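Local structure of glutathione S-transferase (Rhodospirillum rubrum F11, 4O7H) at residues 20-25 / 197-202; 79-84 / 90-95; 95-100 / 141-146; 152-157 / 161-166. The protein probably catalyses the transfer of glutathione through its thiol to electrophilic substrates, as glutathione transferases do, and is built as a dimer. One frame throughout, in Å; residues are numbered along the deposited sequence. Where two conformers were deposited one is given.

Contact 1: 20-25 / 197-202; sequences LAEKRL and RPSFRP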
loop_
_atom_site.group_PDB
_atom_site.type_symbol
_atom_site.label_atom_id
_atom_site.label_comp_id
_atom_site.label_asym_id
_atom_site.label_seq_id
_atom_site.Cartn_x
_atom_site.Cartn_y
_atom_site.Cartn_z
ATOM N N LEU A 20 14.212 -11.484 3.932
ATOM C CA LEU A 20 14.526 -12.593 4.782
ATOM C C LEU A 20 16.033 -12.935 4.652
ATOM O O LEU A 20 16.732 -13.162 5.653
ATOM C CB LEU A 20 13.664 -13.787 4.362
ATOM C CG LEU A 20 12.205 -13.713 4.852
ATOM C CD1 LEU A 20 11.390 -14.754 4.088
ATOM C CD2 LEU A 20 12.086 -13.906 6.357
ATOM N N ALA A 21 16.515 -12.969 3.415
ATOM C CA ALA A 21 17.929 -13.277 3.138
ATOM C C ALA A 21 18.865 -12.176 3.691
ATOM O O ALA A 21 19.922 -12.466 4.253
ATOM C CB ALA A 21 18.165 -13.510 1.667
ATOM N N GLU A 22 18.493 -10.912 3.512
ATOM C CA GLU A 22 19.281 -9.796 4.040
ATOM C C GLU A 22 19.377 -9.896 5.554
ATOM O O GLU A 22 20.438 -9.597 6.131
ATOM C CB GLU A 22 18.650 -8.468 3.662
ATOM C CG GLU A 22 18.886 -8.070 2.205
ATOM C CD GLU A 22 20.314 -7.736 1.863
ATOM O OE1 GLU A 22 21.000 -7.139 2.736
ATOM O OE2 GLU A 22 20.754 -8.060 0.732
ATOM N N LYS A 23 18.324 -10.413 6.201
ATOM C CA LYS A 23 18.304 -10.559 7.679
ATOM C C LYS A 23 18.894 -11.897 8.129
ATOM O O LYS A 23 18.886 -12.222 9.309
ATOM C CB LYS A 23 16.905 -10.358 8.206
ATOM C CG LYS A 23 16.529 -8.879 8.112
ATOM C CD LYS A 23 15.212 -8.554 8.744
ATOM C CE LYS A 23 15.027 -7.059 8.823
ATOM N NZ LYS A 23 15.686 -6.430 9.987
ATOM N N ARG A 24 19.402 -12.665 7.180
ATOM C CA ARG A 24 20.009 -13.974 7.473
ATOM C C ARG A 24 19.022 -14.931 8.168
ATOM O O ARG A 24 19.365 -15.686 9.104
ATOM C CB ARG A 24 21.254 -13.793 8.303
ATOM C CG ARG A 24 22.465 -13.498 7.451
ATOM C CD ARG A 24 22.460 -12.164 6.751
ATOM N NE ARG A 24 23.753 -11.868 6.072
ATOM C CZ ARG A 24 24.048 -10.687 5.535
ATOM N NH1 ARG A 24 25.250 -10.451 4.977
ATOM N NH2 ARG A 24 23.137 -9.732 5.523
ATOM N N LEU A 25 17.771 -14.888 7.723
ATOM C CA LEU A 25 16.723 -15.718 8.266
ATOM C C LEU A 25 16.447 -16.858 7.350
ATOM O O LEU A 25 16.046 -16.665 6.192
ATOM C CB LEU A 25 15.446 -14.887 8.502
ATOM C CG LEU A 25 15.622 -13.687 9.398
ATOM C CD1 LEU A 25 14.353 -12.863 9.403
ATOM C CD2 LEU A 25 15.912 -14.194 10.820
ATOM N N ARG A 197 23.847 -9.034 -4.999
ATOM C CA ARG A 197 23.856 -9.444 -3.597
ATOM C C ARG A 197 23.325 -10.865 -3.471
ATOM O O ARG A 197 22.453 -11.274 -4.212
ATOM C CB ARG A 197 23.024 -8.469 -2.755
ATOM C CG ARG A 197 23.471 -7.045 -2.827
ATOM C CD ARG A 197 22.601 -6.080 -2.049
ATOM N NE ARG A 197 22.614 -6.253 -0.611
ATOM C CZ ARG A 197 23.455 -5.673 0.230
ATOM N NH1 ARG A 197 24.380 -4.836 -0.229
ATOM N NH2 ARG A 197 23.333 -5.881 1.553
ATOM N N PRO A 198 23.839 -11.640 -2.513
ATOM C CA PRO A 198 23.397 -13.018 -2.369
ATOM C C PRO A 198 21.899 -13.137 -2.134
ATOM O O PRO A 198 21.284 -14.100 -2.561
ATOM C CB PRO A 198 24.237 -13.549 -1.197
ATOM C CG PRO A 198 25.391 -12.642 -1.099
ATOM C CD PRO A 198 25.069 -11.314 -1.739
ATOM N N SER A 199 21.301 -12.110 -1.505
ATOM C CA SER A 199 19.852 -12.139 -1.202
ATOM C C SER A 199 19.047 -12.140 -2.477
ATOM O O SER A 199 17.900 -12.577 -2.493
ATOM C CB SER A 199 19.460 -10.926 -0.389
ATOM O OG SER A 199 19.821 -9.754 -1.089
ATOM N N PHE A 200 19.634 -11.649 -3.557
ATOM C CA PHE A 200 18.896 -11.583 -4.831
ATOM C C PHE A 200 18.972 -12.859 -5.671
ATOM O O PHE A 200 18.257 -13.009 -6.670
ATOM C CB PHE A 200 19.402 -10.413 -5.685
ATOM C CG PHE A 200 18.294 -9.594 -6.335
ATOM C CD1 PHE A 200 17.529 -8.719 -5.578
ATOM C CD2 PHE A 200 18.047 -9.700 -7.700
ATOM C CE1 PHE A 200 16.533 -7.974 -6.174
ATOM C CE2 PHE A 200 17.033 -8.954 -8.312
ATOM C CZ PHE A 200 16.301 -8.075 -7.542
ATOM N N ARG A 201 19.893 -13.744 -5.335
ATOM C CA ARG A 201 20.247 -14.861 -6.216
ATOM C C ARG A 201 19.040 -15.729 -6.620
ATOM O O ARG A 201 18.903 -16.040 -7.802
ATOM C CB ARG A 201 21.357 -15.721 -5.610
ATOM C CG ARG A 201 21.845 -16.760 -6.624
ATOM C CD ARG A 201 22.893 -17.706 -6.054
ATOM N NE ARG A 201 24.238 -17.262 -6.407
ATOM C CZ ARG A 201 25.026 -16.486 -5.655
ATOM N NH1 ARG A 201 24.642 -16.059 -4.446
ATOM N NH2 ARG A 201 26.228 -16.143 -6.119
ATOM N N PRO A 202 18.138 -16.125 -5.706
ATOM C CA PRO A 202 17.009 -16.942 -6.156
ATOM C C PRO A 202 16.103 -16.257 -7.189
ATOM O O PRO A 202 15.542 -16.871 -8.068
ATOM C CB PRO A 202 16.190 -17.193 -4.854
ATOM C CG PRO A 202 17.125 -16.966 -3.772
ATOM C CD PRO A 202 18.119 -15.934 -4.243
HETATM O O HOH W 1 22.726 -10.167 0.582
#

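Contact 2: 79-84 / 90-95; sequences SLLGGP and EVRRLV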
loop_
_atom_site.group_PDB
_atom_site.type_symbol
_atom_site.label_atom_id
_atom_site.label_comp_id
_atom_site.label_asym_id
_atom_site.label_seq_id
_atom_site.Cartn_x
_atom_site.Cartn_y
_atom_site.Cartn_z
ATOM N N SER A 79 19.309 -3.744 10.110
ATOM C CA SER A 79 18.046 -2.944 9.911
ATOM C C SER A 79 17.820 -2.688 8.426
ATOM O O SER A 79 18.754 -2.365 7.696
ATOM C CB SER A 79 18.164 -1.596 10.615
ATOM O OG SER A 79 16.992 -0.813 10.404
ATOM N N LEU A 80 16.567 -2.767 7.960
ATOM C CA LEU A 80 16.226 -2.405 6.626
ATOM C C LEU A 80 15.363 -1.123 6.599
ATOM O O LEU A 80 14.880 -0.720 5.565
ATOM C CB LEU A 80 15.541 -3.562 5.949
ATOM C CG LEU A 80 16.455 -4.772 5.700
ATOM C CD1 LEU A 80 15.634 -5.951 5.177
ATOM C CD2 LEU A 80 17.569 -4.468 4.729
ATOM N N LEU A 81 15.178 -0.511 7.773
ATOM C CA LEU A 81 14.505 0.805 7.838
ATOM C C LEU A 81 15.418 1.946 8.238
ATOM O O LEU A 81 15.167 3.081 7.864
ATOM C CB LEU A 81 13.379 0.742 8.837
ATOM C CG LEU A 81 12.072 0.096 8.368
ATOM C CD1 LEU A 81 11.169 -0.137 9.590
ATOM C CD2 LEU A 81 11.381 0.870 7.283
ATOM N N GLY A 82 16.447 1.656 9.019
ATOM C CA GLY A 82 17.296 2.735 9.516
ATOM C C GLY A 82 16.830 3.246 10.857
ATOM O O GLY A 82 15.879 2.744 11.455
ATOM N N GLY A 83 17.536 4.257 11.353
ATOM C CA GLY A 83 17.470 4.554 12.781
ATOM C C GLY A 83 16.623 5.772 13.074
ATOM O O GLY A 83 15.586 5.663 13.716
ATOM N N PRO A 84 17.057 6.948 12.599
ATOM C CA PRO A 84 16.259 8.111 12.961
ATOM C C PRO A 84 14.868 8.102 12.305
ATOM O O PRO A 84 14.721 7.619 11.186
ATOM C CB PRO A 84 17.097 9.309 12.454
ATOM C CG PRO A 84 18.332 8.746 11.849
ATOM C CD PRO A 84 18.162 7.249 11.679
ATOM N N GLU A 90 11.596 8.391 5.104
ATOM C CA GLU A 90 12.044 8.473 3.716
ATOM C C GLU A 90 12.033 7.074 3.084
ATOM O O GLU A 90 11.581 6.878 1.931
ATOM C CB GLU A 90 13.439 9.121 3.656
ATOM C CG GLU A 90 14.074 9.191 2.291
ATOM C CD GLU A 90 13.348 10.057 1.273
ATOM O OE1 GLU A 90 12.396 10.787 1.634
ATOM O OE2 GLU A 90 13.724 10.001 0.067
ATOM N N VAL A 91 12.498 6.096 3.848
ATOM C CA VAL A 91 12.410 4.697 3.371
ATOM C C VAL A 91 10.954 4.348 3.046
ATOM O O VAL A 91 10.642 3.777 1.961
ATOM C CB VAL A 91 12.966 3.703 4.395
ATOM C CG1 VAL A 91 12.705 2.272 3.924
ATOM C CG2 VAL A 91 14.452 3.924 4.595
ATOM N N ARG A 92 10.056 4.633 3.977
ATOM C CA ARG A 92 8.636 4.290 3.798
ATOM C C ARG A 92 7.969 5.058 2.638
ATOM O O ARG A 92 7.136 4.485 1.880
ATOM C CB ARG A 92 7.870 4.410 5.111
ATOM C CG ARG A 92 8.297 3.402 6.143
ATOM C CD ARG A 92 7.314 3.308 7.268
ATOM N NE ARG A 92 7.671 2.383 8.346
ATOM C CZ ARG A 92 8.212 2.717 9.518
ATOM N NH1 ARG A 92 8.556 3.962 9.813
ATOM N NH2 ARG A 92 8.392 1.790 10.414
ATOM N N ARG A 93 8.350 6.331 2.462
ATOM C CA ARG A 93 7.930 7.111 1.317
ATOM C C ARG A 93 8.281 6.406 0.026
ATOM O O ARG A 93 7.441 6.301 -0.870
ATOM C CB ARG A 93 8.567 8.544 1.339
ATOM C CG ARG A 93 8.125 9.409 0.167
ATOM C CD ARG A 93 8.870 10.753 0.131
ATOM N NE ARG A 93 10.261 10.650 -0.324
ATOM C CZ ARG A 93 10.591 10.551 -1.605
ATOM N NH1 ARG A 93 9.641 10.505 -2.542
ATOM N NH2 ARG A 93 11.863 10.478 -1.940
ATOM N N LEU A 94 9.526 5.973 -0.066
ATOM C CA LEU A 94 10.008 5.359 -1.298
ATOM C C LEU A 94 9.419 3.968 -1.483
ATOM O O LEU A 94 9.090 3.565 -2.615
ATOM C CB LEU A 94 11.543 5.346 -1.316
ATOM C CG LEU A 94 12.121 6.724 -1.661
ATOM C CD1 LEU A 94 13.593 6.721 -1.335
ATOM C CD2 LEU A 94 11.869 7.090 -3.117
ATOM N N VAL A 95 9.271 3.210 -0.391
ATOM C CA VAL A 95 8.511 1.944 -0.482
ATOM C C VAL A 95 7.163 2.201 -1.129
ATOM O O VAL A 95 6.746 1.465 -2.040
ATOM C CB VAL A 95 8.367 1.246 0.899
ATOM C CG1 VAL A 95 7.368 0.111 0.840
ATOM C CG2 VAL A 95 9.721 0.723 1.303
#

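Contact 3: 95-100 / 141-146; sequences VAWFDR and LRYISW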
loop_
_atom_site.group_PDB
_atom_site.type_symbol
_atom_site.label_atom_id
_atom_site.label_comp_id
_atom_site.label_asym_id
_atom_site.label_seq_id
_atom_site.Cartn_x
_atom_site.Cartn_y
_atom_site.Cartn_z
ATOM N N VAL A 95 9.271 3.210 -0.391
ATOM C CA VAL A 95 8.511 1.944 -0.482
ATOM C C VAL A 95 7.163 2.201 -1.129
ATOM O O VAL A 95 6.746 1.465 -2.040
ATOM C CB VAL A 95 8.367 1.246 0.899
ATOM C CG1 VAL A 95 7.368 0.111 0.840
ATOM C CG2 VAL A 95 9.721 0.723 1.303
ATOM N N ALA A 96 6.425 3.199 -0.630
ATOM C CA ALA A 96 5.135 3.533 -1.225
ATOM C C ALA A 96 5.256 4.010 -2.683
ATOM O O ALA A 96 4.394 3.678 -3.503
ATOM C CB ALA A 96 4.431 4.604 -0.405
ATOM N N TRP A 97 6.256 4.800 -2.991
ATOM C CA TRP A 97 6.456 5.229 -4.383
ATOM C C TRP A 97 6.432 3.993 -5.317
ATOM O O TRP A 97 5.753 3.989 -6.366
ATOM C CB TRP A 97 7.775 5.921 -4.531
ATOM C CG TRP A 97 8.038 6.343 -5.930
ATOM C CD1 TRP A 97 8.538 5.561 -6.931
ATOM C CD2 TRP A 97 7.830 7.647 -6.503
ATOM N NE1 TRP A 97 8.629 6.283 -8.088
ATOM C CE2 TRP A 97 8.234 7.580 -7.828
ATOM C CE3 TRP A 97 7.370 8.870 -5.994
ATOM C CZ2 TRP A 97 8.170 8.684 -8.699
ATOM C CZ3 TRP A 97 7.308 9.937 -6.828
ATOM C CH2 TRP A 97 7.713 9.855 -8.161
ATOM N N PHE A 98 7.142 2.966 -4.936
ATOM C CA PHE A 98 7.246 1.785 -5.814
ATOM C C PHE A 98 6.075 0.874 -5.658
ATOM O O PHE A 98 5.549 0.371 -6.656
ATOM C CB PHE A 98 8.608 1.062 -5.601
ATOM C CG PHE A 98 9.714 1.860 -6.202
ATOM C CD1 PHE A 98 9.969 1.824 -7.560
ATOM C CD2 PHE A 98 10.427 2.713 -5.403
ATOM C CE1 PHE A 98 10.959 2.663 -8.103
ATOM C CE2 PHE A 98 11.383 3.570 -5.946
ATOM C CZ PHE A 98 11.642 3.510 -7.295
ATOM N N ASP A 99 5.615 0.619 -4.420
ATOM C CA ASP A 99 4.477 -0.324 -4.274
ATOM C C ASP A 99 3.109 0.255 -4.695
ATOM O O ASP A 99 2.157 -0.500 -4.913
ATOM C CB ASP A 99 4.392 -0.889 -2.847
ATOM C CG ASP A 99 5.364 -2.010 -2.582
ATOM O OD1 ASP A 99 5.862 -2.725 -3.531
ATOM O OD2 ASP A 99 5.723 -2.213 -1.387
ATOM N N ARG A 100 2.993 1.574 -4.791
ATOM C CA ARG A 100 1.804 2.233 -5.366
ATOM C C ARG A 100 2.048 2.750 -6.772
ATOM O O ARG A 100 1.374 2.306 -7.708
ATOM C CB ARG A 100 1.299 3.404 -4.454
ATOM C CG ARG A 100 0.183 4.242 -5.062
ATOM C CD ARG A 100 -0.532 5.191 -4.039
ATOM N NE ARG A 100 0.457 6.061 -3.420
ATOM C CZ ARG A 100 0.793 6.068 -2.135
ATOM N NH1 ARG A 100 0.202 5.251 -1.273
ATOM N NH2 ARG A 100 1.760 6.850 -1.732
ATOM N N LEU A 141 12.830 5.339 -13.820
ATOM C CA LEU A 141 14.261 5.204 -13.927
ATOM C C LEU A 141 14.999 6.525 -13.825
ATOM O O LEU A 141 16.059 6.553 -13.232
ATOM C CB LEU A 141 14.667 4.480 -15.194
ATOM C CG LEU A 141 14.309 2.996 -15.166
ATOM C CD1 LEU A 141 14.284 2.444 -16.585
ATOM C CD2 LEU A 141 15.235 2.170 -14.273
ATOM N N ARG A 142 14.429 7.604 -14.367
ATOM C CA ARG A 142 15.052 8.922 -14.223
ATOM C C ARG A 142 15.095 9.349 -12.752
ATOM O O ARG A 142 16.088 9.944 -12.272
ATOM C CB ARG A 142 14.317 10.005 -15.055
ATOM C CG ARG A 142 14.481 9.881 -16.553
ATOM C CD ARG A 142 14.172 11.209 -17.283
ATOM N NE ARG A 142 12.786 11.609 -17.104
ATOM C CZ ARG A 142 11.777 11.148 -17.833
ATOM N NH1 ARG A 142 11.998 10.263 -18.798
ATOM N NH2 ARG A 142 10.543 11.562 -17.577
ATOM N N TYR A 143 14.033 9.021 -12.014
ATOM C CA TYR A 143 13.985 9.354 -10.597
ATOM C C TYR A 143 14.997 8.574 -9.784
ATOM O O TYR A 143 15.666 9.088 -8.922
ATOM C CB TYR A 143 12.558 9.146 -10.063
ATOM C CG TYR A 143 12.325 9.635 -8.680
ATOM C CD1 TYR A 143 12.821 10.864 -8.268
ATOM C CD2 TYR A 143 11.627 8.868 -7.768
ATOM C CE1 TYR A 143 12.599 11.323 -6.977
ATOM C CE2 TYR A 143 11.388 9.316 -6.488
ATOM C CZ TYR A 143 11.873 10.544 -6.097
ATOM O OH TYR A 143 11.714 11.001 -4.832
ATOM N N ILE A 144 15.087 7.273 -10.047
ATOM C CA ILE A 144 16.106 6.458 -9.417
ATOM C C ILE A 144 17.495 7.011 -9.679
ATOM O O ILE A 144 18.315 7.133 -8.772
ATOM C CB ILE A 144 15.979 4.993 -9.901
ATOM C CG1 ILE A 144 14.695 4.363 -9.356
ATOM C CG2 ILE A 144 17.215 4.202 -9.517
ATOM C CD1 ILE A 144 14.400 3.000 -9.906
ATOM N N SER A 145 17.744 7.355 -10.944
ATOM C CA SER A 145 19.045 7.901 -11.305
ATOM C C SER A 145 19.352 9.190 -10.512
ATOM O O SER A 145 20.457 9.362 -10.027
ATOM C CB SER A 145 19.129 8.201 -12.785
ATOM O OG SER A 145 19.064 6.998 -13.571
ATOM N N TRP A 146 18.357 10.040 -10.379
ATOM C CA TRP A 146 18.480 11.288 -9.569
ATOM C C TRP A 146 18.808 11.012 -8.108
ATOM O O TRP A 146 19.796 11.553 -7.536
ATOM C CB TRP A 146 17.189 12.116 -9.706
ATOM C CG TRP A 146 17.275 13.406 -8.993
ATOM C CD1 TRP A 146 16.875 13.667 -7.718
ATOM C CD2 TRP A 146 17.865 14.622 -9.492
ATOM N NE1 TRP A 146 17.186 14.983 -7.388
ATOM C CE2 TRP A 146 17.764 15.588 -8.467
ATOM C CE3 TRP A 146 18.451 14.977 -10.705
ATOM C CZ2 TRP A 146 18.266 16.903 -8.602
ATOM C CZ3 TRP A 146 18.947 16.329 -10.839
ATOM C CH2 TRP A 146 18.842 17.228 -9.801
#

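Contact 4: 152-157 / 161-166; sequences RWLAGD and YADITA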
loop_
_atom_site.group_PDB
_atom_site.type_symbol
_atom_site.label_atom_id
_atom_site.label_comp_id
_atom_site.label_asym_id
_atom_site.label_seq_id
_atom_site.Cartn_x
_atom_site.Cartn_y
_atom_site.Cartn_z
ATOM N N ARG A 152 24.008 7.222 -1.408
ATOM C CA ARG A 152 24.689 5.960 -1.509
ATOM C C ARG A 152 23.718 4.878 -2.009
ATOM O O ARG A 152 24.048 4.089 -2.887
ATOM C CB ARG A 152 25.236 5.604 -0.139
ATOM C CG ARG A 152 26.121 4.397 -0.100
ATOM C CD ARG A 152 26.476 4.126 1.352
ATOM N NE ARG A 152 27.528 3.140 1.502
ATOM C CZ ARG A 152 28.692 3.230 0.877
ATOM N NH1 ARG A 152 28.904 4.242 0.046
ATOM N NH2 ARG A 152 29.622 2.311 1.056
ATOM N N TRP A 153 22.528 4.880 -1.433
ATOM C CA TRP A 153 21.469 3.928 -1.768
ATOM C C TRP A 153 20.192 4.772 -1.911
ATOM O O TRP A 153 20.185 5.973 -1.651
ATOM C CB TRP A 153 21.324 2.876 -0.671
ATOM C CG TRP A 153 22.473 1.950 -0.564
ATOM C CD1 TRP A 153 23.486 2.004 0.366
ATOM C CD2 TRP A 153 22.752 0.814 -1.381
ATOM N NE1 TRP A 153 24.380 0.980 0.149
ATOM C CE2 TRP A 153 23.954 0.231 -0.902
ATOM C CE3 TRP A 153 22.128 0.247 -2.491
ATOM C CZ2 TRP A 153 24.525 -0.910 -1.489
ATOM C CZ3 TRP A 153 22.689 -0.867 -3.066
ATOM C CH2 TRP A 153 23.889 -1.425 -2.576
ATOM N N LEU A 154 19.054 4.190 -2.307
ATOM C CA LEU A 154 17.919 5.062 -2.714
ATOM C C LEU A 154 17.383 5.975 -1.613
ATOM O O LEU A 154 16.949 7.080 -1.889
ATOM C CB LEU A 154 16.703 4.266 -3.188
ATOM C CG LEU A 154 16.774 3.543 -4.506
ATOM C CD1 LEU A 154 15.387 2.943 -4.784
ATOM C CD2 LEU A 154 17.144 4.511 -5.609
ATOM N N ALA A 155 17.426 5.508 -0.373
ATOM C CA ALA A 155 16.880 6.248 0.764
ATOM C C ALA A 155 17.927 6.889 1.622
ATOM O O ALA A 155 17.579 7.521 2.639
ATOM C CB ALA A 155 16.002 5.348 1.630
ATOM N N GLY A 156 19.191 6.741 1.262
ATOM C CA GLY A 156 20.313 7.322 2.027
ATOM C C GLY A 156 21.525 6.421 2.139
ATOM O O GLY A 156 21.943 5.788 1.178
ATOM N N ASP A 157 22.136 6.397 3.335
ATOM C CA ASP A 157 23.468 5.846 3.517
ATOM C C ASP A 157 23.554 4.322 3.586
ATOM O O ASP A 157 24.634 3.745 3.462
ATOM C CB ASP A 157 24.081 6.432 4.804
ATOM N N TYR A 161 14.616 -1.186 2.697
ATOM C CA TYR A 161 13.443 -1.703 2.000
ATOM C C TYR A 161 13.192 -0.861 0.732
ATOM O O TYR A 161 12.558 -1.311 -0.208
ATOM C CB TYR A 161 12.215 -1.648 2.890
ATOM C CG TYR A 161 12.159 -2.753 3.901
ATOM C CD1 TYR A 161 12.208 -4.071 3.491
ATOM C CD2 TYR A 161 12.016 -2.505 5.233
ATOM C CE1 TYR A 161 12.120 -5.078 4.402
ATOM C CE2 TYR A 161 11.915 -3.527 6.140
ATOM C CZ TYR A 161 12.018 -4.808 5.718
ATOM O OH TYR A 161 11.928 -5.810 6.644
ATOM N N ALA A 162 13.641 0.383 0.672
ATOM C CA ALA A 162 13.446 1.136 -0.566
ATOM C C ALA A 162 14.131 0.522 -1.738
ATOM O O ALA A 162 13.542 0.370 -2.849
ATOM C CB ALA A 162 13.924 2.573 -0.378
ATOM N N ASP A 163 15.412 0.203 -1.574
ATOM C CA ASP A 163 16.164 -0.448 -2.649
ATOM C C ASP A 163 15.573 -1.820 -2.981
ATOM O O ASP A 163 15.418 -2.192 -4.156
ATOM C CB ASP A 163 17.613 -0.666 -2.219
ATOM C CG ASP A 163 18.292 0.605 -1.799
ATOM O OD1 ASP A 163 18.853 1.300 -2.692
ATOM O OD2 ASP A 163 18.257 0.903 -0.566
ATOM N N ILE A 164 15.175 -2.550 -1.933
ATOM C CA ILE A 164 14.658 -3.901 -2.163
ATOM C C ILE A 164 13.359 -3.842 -2.977
ATOM O O ILE A 164 13.179 -4.559 -3.962
ATOM C CB ILE A 164 14.440 -4.622 -0.868
ATOM C CG1 ILE A 164 15.798 -4.878 -0.165
ATOM C CG2 ILE A 164 13.806 -5.974 -1.118
ATOM C CD1 ILE A 164 15.608 -5.346 1.243
ATOM N N THR A 165 12.463 -2.949 -2.582
ATOM C CA THR A 165 11.162 -2.810 -3.238
ATOM C C THR A 165 11.349 -2.408 -4.722
ATOM O O THR A 165 10.821 -3.060 -5.617
ATOM C CB THR A 165 10.275 -1.794 -2.486
ATOM O OG1 THR A 165 10.161 -2.189 -1.096
ATOM C CG2 THR A 165 8.886 -1.730 -3.135
ATOM N N ALA A 166 12.129 -1.354 -4.954
ATOM C CA ALA A 166 12.356 -0.864 -6.303
ATOM C C ALA A 166 13.008 -1.966 -7.198
ATOM O O ALA A 166 12.564 -2.205 -8.353
ATOM C CB ALA A 166 13.246 0.381 -6.285
HETATM O O HOH W 2 18.212 2.969 0.994
#

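Contact 1: 20-25 / 197-202
E22 OE2 is the oxygen that R197, S199 and a water all reach. S199 OG donates to it over 2.7 Å, meeting the anti lone pair, the one turned away from OE1. R197 NE comes in on the syn side but well out of the carboxylate plane, at 2.9 Å and almost straight at 173°, while NH2 of the same guanidinium takes E22 OE1, also at 2.9 Å. This is a side-on, two-nitrogen salt bridge, with acid and guanidinium planes turned 33° apart, so it is somewhat twisted rather than flat. A bend at chi3 (66°) swings the R197 guanidinium round to present that NE edge. Water 1 donates a further hydrogen bond to OE2 and in turn accepts from S199 N. In the glutathione transferase fold this contact lies across the domain boundary: E22 ends helix 11-22 of the thioredoxin-like N-terminal domain, and S199 sits in a short 3-10 turn that follows helix 185-195 of the helical C-terminal domain. Beside the polar group the chains come close, with A21 CB against S199 CB at 3.5 Å, and V18 one turn earlier covers S199 and F200. Just beyond E22 the helix closes in a Schellman motif, where R24 takes positive phi and L25 N bonds back to L20 O. The R24 side chain folds back over this end, its NH2 holding E22 O at 2.8 Å within the guanidinium plane.

Contact 2: 79-84 / 90-95
L81 is the loop side chain that does the work here: its CD2 meets both V91 and R92 of helix 85-119, its CD1 R92 alone. With chi1 at -80°, CG stands beside the backbone N and the branch swings toward the helix. CD2 meets V91 CG1 at 3.9 Å, the two side chains crossing at about a right angle, and also lies over one face of the R92 guanidinium, offset toward its rim. CD1 is nearer the end of that group, 3.5 Å from R92 NH2. The backbone packs closely too: V91 CG2 comes within 3.5 Å of L81 O, a buried carbonyl with no hydrogen-bonding partner in the model. Next to it, G82 has backbone angles that would jam a CB against the preceding carbonyl, which calls for glycine. L80 adds a peripheral touch, its O 4.0 Å from V91 CG1 and bonded to the backbone of Y161. The other side is looser: G83 and P84 turn outward to solvent before the helix starts, with P84 at its N-cap position. The extended R92 chain carries its charge past L81 to E69 of its own chain and to E73 of the second subunit, placing the contact at the dimer interface. No hydrogen bond joins 79-84 to 90-95; G82 O bonds instead to R88 earlier in the helix. The hold is apolar, and the leucine lies against a guanidinium whose NH1 and NH2 are engaged by acids.

Contact 3: 95-100 / 141-146
W97 and Y143 supply the aromatic part of this contact. Y143 CE2 stands 3.7 Å above the indole plane, over the centre of the ring system, and CD2 beside it comes to 3.6 Å from W97 CZ2. The planes are inclined at 40° with the six-membered rings 4.5 Å apart between centroids, an oblique pairing. Both side chains run out with CG trans to the main-chain nitrogen (chi1 179° for W97, -172° for Y143), which lets them meet across backbones whose nearest CA atoms, those of W97 and Y143, are 10.6 Å apart. The purely apolar part is F98 with I144: CG1 of the isoleucine reaches F98 CZ at 3.8 Å, at the edge of the ring and near its plane. Within helix 85-119 the indole also covers F98, W97 CD1 lying 3.5 Å above the centre of the phenyl face. The polar ends look elsewhere, W97 NE1 to H140 ND1 and Y143 OH to R93. Shortening W97 to an alanine would probably open a gap beside Y143, bare one face of F98 and cost H140 its indole donor. P46 of the second subunit packs on Y143 as well. Two helices, 85-119 and 127-150, are kept a full side chain apart and meet through long aromatic and branched side chains, in keeping with the all-helical C-terminal domain of glutathione transferases.

Contact 4: 152-157 / 161-166
D163 has chi1 at -56°, which puts its carboxylate beside its own backbone N and facing the turn, and W153, with chi1 at -68°, sets its indole close by. W153 to G156 form a type I beta turn whose two central N-H groups serve that acid, one directly and one through a water. L154 N donates to D163 OD1 over 2.9 Å at 170°, meeting the syn side but tilted out of the carboxylate plane. A155 N reaches D163 OD2 through water 2, which accepts from the amide at 3.0 Å and donates to the oxygen at 2.6 Å. The same OD1 sits at the rim of the W153 ring, 3.4 Å from CE3 and near the ring plane, with acid and indole planes almost perpendicular. Beneath this polar layer the packing is apolar: L154 CD1 touches A166 CB at 3.7 Å, and A155 CB meets A162 CB at 4.0 Å. D163 OD2 also accepts from T160 N, the return bond of the S/T-x-x-D N-capping box known in glutathione transferases, while T160 OG1 takes A162 N at the start of helix 161-175. Swapping D163 for a leucine is likely to strand L154 N and water 2 without their acceptor and to leave T160 N without its side-chain acceptor. W190 NE1 adds another donor to OD1. A buried carboxylate at a helix N-terminus, ringed by N-H donors, would be expected to stay ionised, tying the turn to the helix start.

Contacts 2, 3 and 4 are buried, whereas contact 1 is only partly so, at the boundary of the two domains, and is the only one with a salt bridge across its segments. Contacts 2 and 3 share V95 and helix 85-119, and both reach the second subunit; neither has a hydrogen bond across its segments, contact 3 being aromatic and apolar while contact 2 sets a leucine against a valine and a guanidinium. Contact 4 puts a buried acid above an apolar layer and packs between its neighbours: V91 and L94 press on A155 and A162, and F98 on A166. Contact 1 joins this group through K23 against L80 and Y161 and R197 against W153.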